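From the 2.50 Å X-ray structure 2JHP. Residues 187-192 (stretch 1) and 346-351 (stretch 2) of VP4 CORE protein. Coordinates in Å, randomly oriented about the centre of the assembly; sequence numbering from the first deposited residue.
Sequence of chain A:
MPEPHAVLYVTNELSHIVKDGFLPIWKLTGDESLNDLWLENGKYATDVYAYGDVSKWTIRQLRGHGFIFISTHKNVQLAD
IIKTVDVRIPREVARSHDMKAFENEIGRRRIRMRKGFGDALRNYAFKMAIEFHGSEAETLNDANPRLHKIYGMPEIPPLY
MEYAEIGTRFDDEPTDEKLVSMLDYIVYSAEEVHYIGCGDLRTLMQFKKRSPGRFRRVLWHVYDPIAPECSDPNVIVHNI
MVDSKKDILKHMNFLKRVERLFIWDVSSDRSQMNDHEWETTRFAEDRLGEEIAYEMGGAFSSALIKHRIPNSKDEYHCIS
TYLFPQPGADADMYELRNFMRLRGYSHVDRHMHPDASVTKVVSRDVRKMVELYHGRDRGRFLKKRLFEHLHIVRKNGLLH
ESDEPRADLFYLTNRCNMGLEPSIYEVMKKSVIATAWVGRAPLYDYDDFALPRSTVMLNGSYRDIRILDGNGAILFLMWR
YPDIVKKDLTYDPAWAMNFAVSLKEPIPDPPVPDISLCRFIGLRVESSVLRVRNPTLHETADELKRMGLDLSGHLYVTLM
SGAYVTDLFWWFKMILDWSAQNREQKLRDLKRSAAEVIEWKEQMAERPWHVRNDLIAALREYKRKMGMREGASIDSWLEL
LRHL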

# COMPACT_ATOMS: atom_id res chain seq x y z
N VAL A 187 -4.71 -8.34 18.53
CA VAL A 187 -6.09 -8.39 18.00
C VAL A 187 -6.10 -8.10 16.50
O VAL A 187 -5.76 -7.00 16.07
CB VAL A 187 -7.04 -7.40 18.73
CG1 VAL A 187 -8.46 -7.45 18.13
CG2 VAL A 187 -7.07 -7.66 20.23
N TYR A 188 -6.47 -9.11 15.71
CA TYR A 188 -6.63 -8.93 14.24
C TYR A 188 -7.73 -9.81 13.61
O TYR A 188 -8.61 -9.30 12.94
CB TYR A 188 -5.30 -9.10 13.49
CG TYR A 188 -5.49 -9.15 11.99
CD1 TYR A 188 -5.90 -8.00 11.27
CD2 TYR A 188 -5.28 -10.33 11.28
CE1 TYR A 188 -6.09 -8.03 9.91
CE2 TYR A 188 -5.48 -10.36 9.89
CZ TYR A 188 -5.88 -9.19 9.23
OH TYR A 188 -6.06 -9.20 7.87
N SER A 189 -7.64 -11.12 13.79
CA SER A 189 -8.54 -12.08 13.14
C SER A 189 -9.45 -12.84 14.09
O SER A 189 -10.37 -13.52 13.64
CB SER A 189 -7.78 -13.07 12.23
OG SER A 189 -7.01 -14.00 12.97
N ALA A 190 -9.19 -12.73 15.39
CA ALA A 190 -10.02 -13.40 16.40
C ALA A 190 -11.42 -12.80 16.46
O ALA A 190 -11.55 -11.58 16.57
CB ALA A 190 -9.35 -13.34 17.76
N GLU A 191 -12.44 -13.65 16.39
CA GLU A 191 -13.84 -13.22 16.58
C GLU A 191 -14.21 -13.17 18.05
O GLU A 191 -15.16 -12.49 18.43
CB GLU A 191 -14.81 -14.18 15.90
CG GLU A 191 -14.57 -14.37 14.42
CD GLU A 191 -15.09 -15.70 13.94
OE1 GLU A 191 -16.30 -15.78 13.61
OE2 GLU A 191 -14.29 -16.66 13.91
N GLU A 192 -13.47 -13.91 18.88
CA GLU A 192 -13.82 -14.05 20.28
C GLU A 192 -12.55 -14.08 21.12
O GLU A 192 -11.65 -14.88 20.87
CB GLU A 192 -14.64 -15.32 20.48
CG GLU A 192 -15.16 -15.57 21.88
CD GLU A 192 -15.87 -16.92 21.98
OE1 GLU A 192 -15.43 -17.78 22.79
OE2 GLU A 192 -16.84 -17.14 21.23
N SER A 346 -8.76 -20.85 12.72
CA SER A 346 -8.09 -19.57 12.50
C SER A 346 -8.29 -19.10 11.07
O SER A 346 -8.15 -19.87 10.13
CB SER A 346 -6.60 -19.68 12.81
OG SER A 346 -5.90 -18.53 12.37
N HIS A 347 -8.60 -17.82 10.91
CA HIS A 347 -8.74 -17.22 9.58
C HIS A 347 -7.38 -16.93 8.94
O HIS A 347 -7.30 -16.63 7.75
CB HIS A 347 -9.58 -15.94 9.65
CG HIS A 347 -10.92 -16.13 10.30
ND1 HIS A 347 -11.97 -16.79 9.68
CD2 HIS A 347 -11.38 -15.72 11.50
CE1 HIS A 347 -13.02 -16.78 10.48
NE2 HIS A 347 -12.69 -16.14 11.59
N VAL A 348 -6.31 -17.04 9.72
CA VAL A 348 -4.96 -16.86 9.21
C VAL A 348 -4.18 -18.15 9.42
O VAL A 348 -4.12 -18.68 10.54
CB VAL A 348 -4.21 -15.70 9.91
CG1 VAL A 348 -2.73 -15.67 9.52
CG2 VAL A 348 -4.86 -14.36 9.59
N ASP A 349 -3.58 -18.64 8.33
CA ASP A 349 -2.70 -19.80 8.42
C ASP A 349 -1.36 -19.44 9.12
O ASP A 349 -0.43 -18.92 8.49
CB ASP A 349 -2.46 -20.40 7.03
CG ASP A 349 -1.64 -21.67 7.09
OD1 ASP A 349 -1.28 -22.10 8.21
OD2 ASP A 349 -1.36 -22.23 6.01
N ARG A 350 -1.30 -19.74 10.41
CA ARG A 350 -0.10 -19.50 11.19
C ARG A 350 0.75 -20.76 11.37
O ARG A 350 1.57 -20.80 12.27
CB ARG A 350 -0.46 -18.90 12.56
CG ARG A 350 -1.03 -17.49 12.48
CD ARG A 350 -1.38 -16.95 13.84
NE ARG A 350 -2.04 -15.66 13.69
CZ ARG A 350 -3.36 -15.49 13.66
NH1 ARG A 350 -4.19 -16.53 13.79
NH2 ARG A 350 -3.86 -14.27 13.50
N HIS A 351 0.58 -21.76 10.51
CA HIS A 351 1.35 -22.99 10.67
C HIS A 351 2.87 -22.78 10.62
O HIS A 351 3.60 -23.48 11.31
CB HIS A 351 0.86 -24.13 9.74
CG HIS A 351 1.49 -24.17 8.38
ND1 HIS A 351 2.39 -25.15 8.00
CD2 HIS A 351 1.33 -23.38 7.29
CE1 HIS A 351 2.76 -24.95 6.75
NE2 HIS A 351 2.13 -23.88 6.30

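Two loop segments of the same chain, at least 156 residues apart in sequence wherever they touch, meet here largely through their side chains. Stretch 1 leaves helical geometry at Val187, and neither segment forms regular structure where they touch. Their end-to-end directions differ by 128°, so the backbones run obliquely to one another, closer to antiparallel than to parallel, and the nearest pair of CA atoms, those of Ser189 and His347, lies 6.3 Å apart. The contact is small, with 240 Å² buried over both sides, and it includes two hydrogen bonds between side chains.

Stretch 2 opens with Ser346, which hardly touches the other segment but helps to shape its own. Its OG donates a hydrogen bond to Val348 O at 2.6 Å, bridging two residues along the chain. A serine hydroxyl suits this task because it is short enough to reach back to the nearby backbone.

His347 follows and makes the most extensive contact on this side. Its CA-to-CB bond points toward stretch 1, and with chi1 at -54° (m) the imidazole extends to Glu191. There NE2 donates a hydrogen bond to Glu191 OE2, at 2.9 Å and with an N-H...acceptor angle of 151°. The carboxylate oxygen lies at the ring edge, near the ring plane, where the N-H of an imidazole can address it. Glutamate suits the partner position because its length lets a residue whose CA-to-CB bond points sideways bring its carboxylate to the histidine. The same ring edge also meets backbone: CD2 of His347 lies 3.2 Å from Ser189 O, again near the ring plane. An imidazole C-H carries some positive character, so a carbonyl oxygen is an electrostatically reasonable neighbour. Closer to the main chains, CB of Ser189 and CB of His347 are 4.3 Å apart, as expected where the two CA-to-CB bonds both point toward the opposing stretch.

Val348 brings a different chemistry. Its CA-to-CB bond points toward stretch 1, and its CG2 methyl approaches CE2 of Tyr188 at 4.1 Å, an apolar contact at the edge of the aromatic ring. Tyr188 starts sideways, but its long side chain carries the ring nearer to stretch 2. The compact, branched valine fills space here without presenting a polar group. Val348 CG2 also lies 4.0 Å from Ser189 OG, a van der Waals neighbour.

Asp349 is out of reach of stretch 1 and acts locally: its OD1 accepts a hydrogen bond from His351 N at 3.0 Å, a natural role for a short carboxylate close to a backbone amide.

Arg350 returns to the contact. Its CA-to-CB bond points toward stretch 1, and chi2 and chi3, both t, extend the chain so that the guanidinium reaches Ser189. NH2 donates to Ser189 OG at 3.2 Å, with a nearly linear angle of 167°, and the hydroxyl oxygen lies near the guanidinium plane, where the N-H bonds point. Arginine combines reach with several donors, and its other nitrogens, NE and NH1, are hydrogen-bonded elsewhere in the structure.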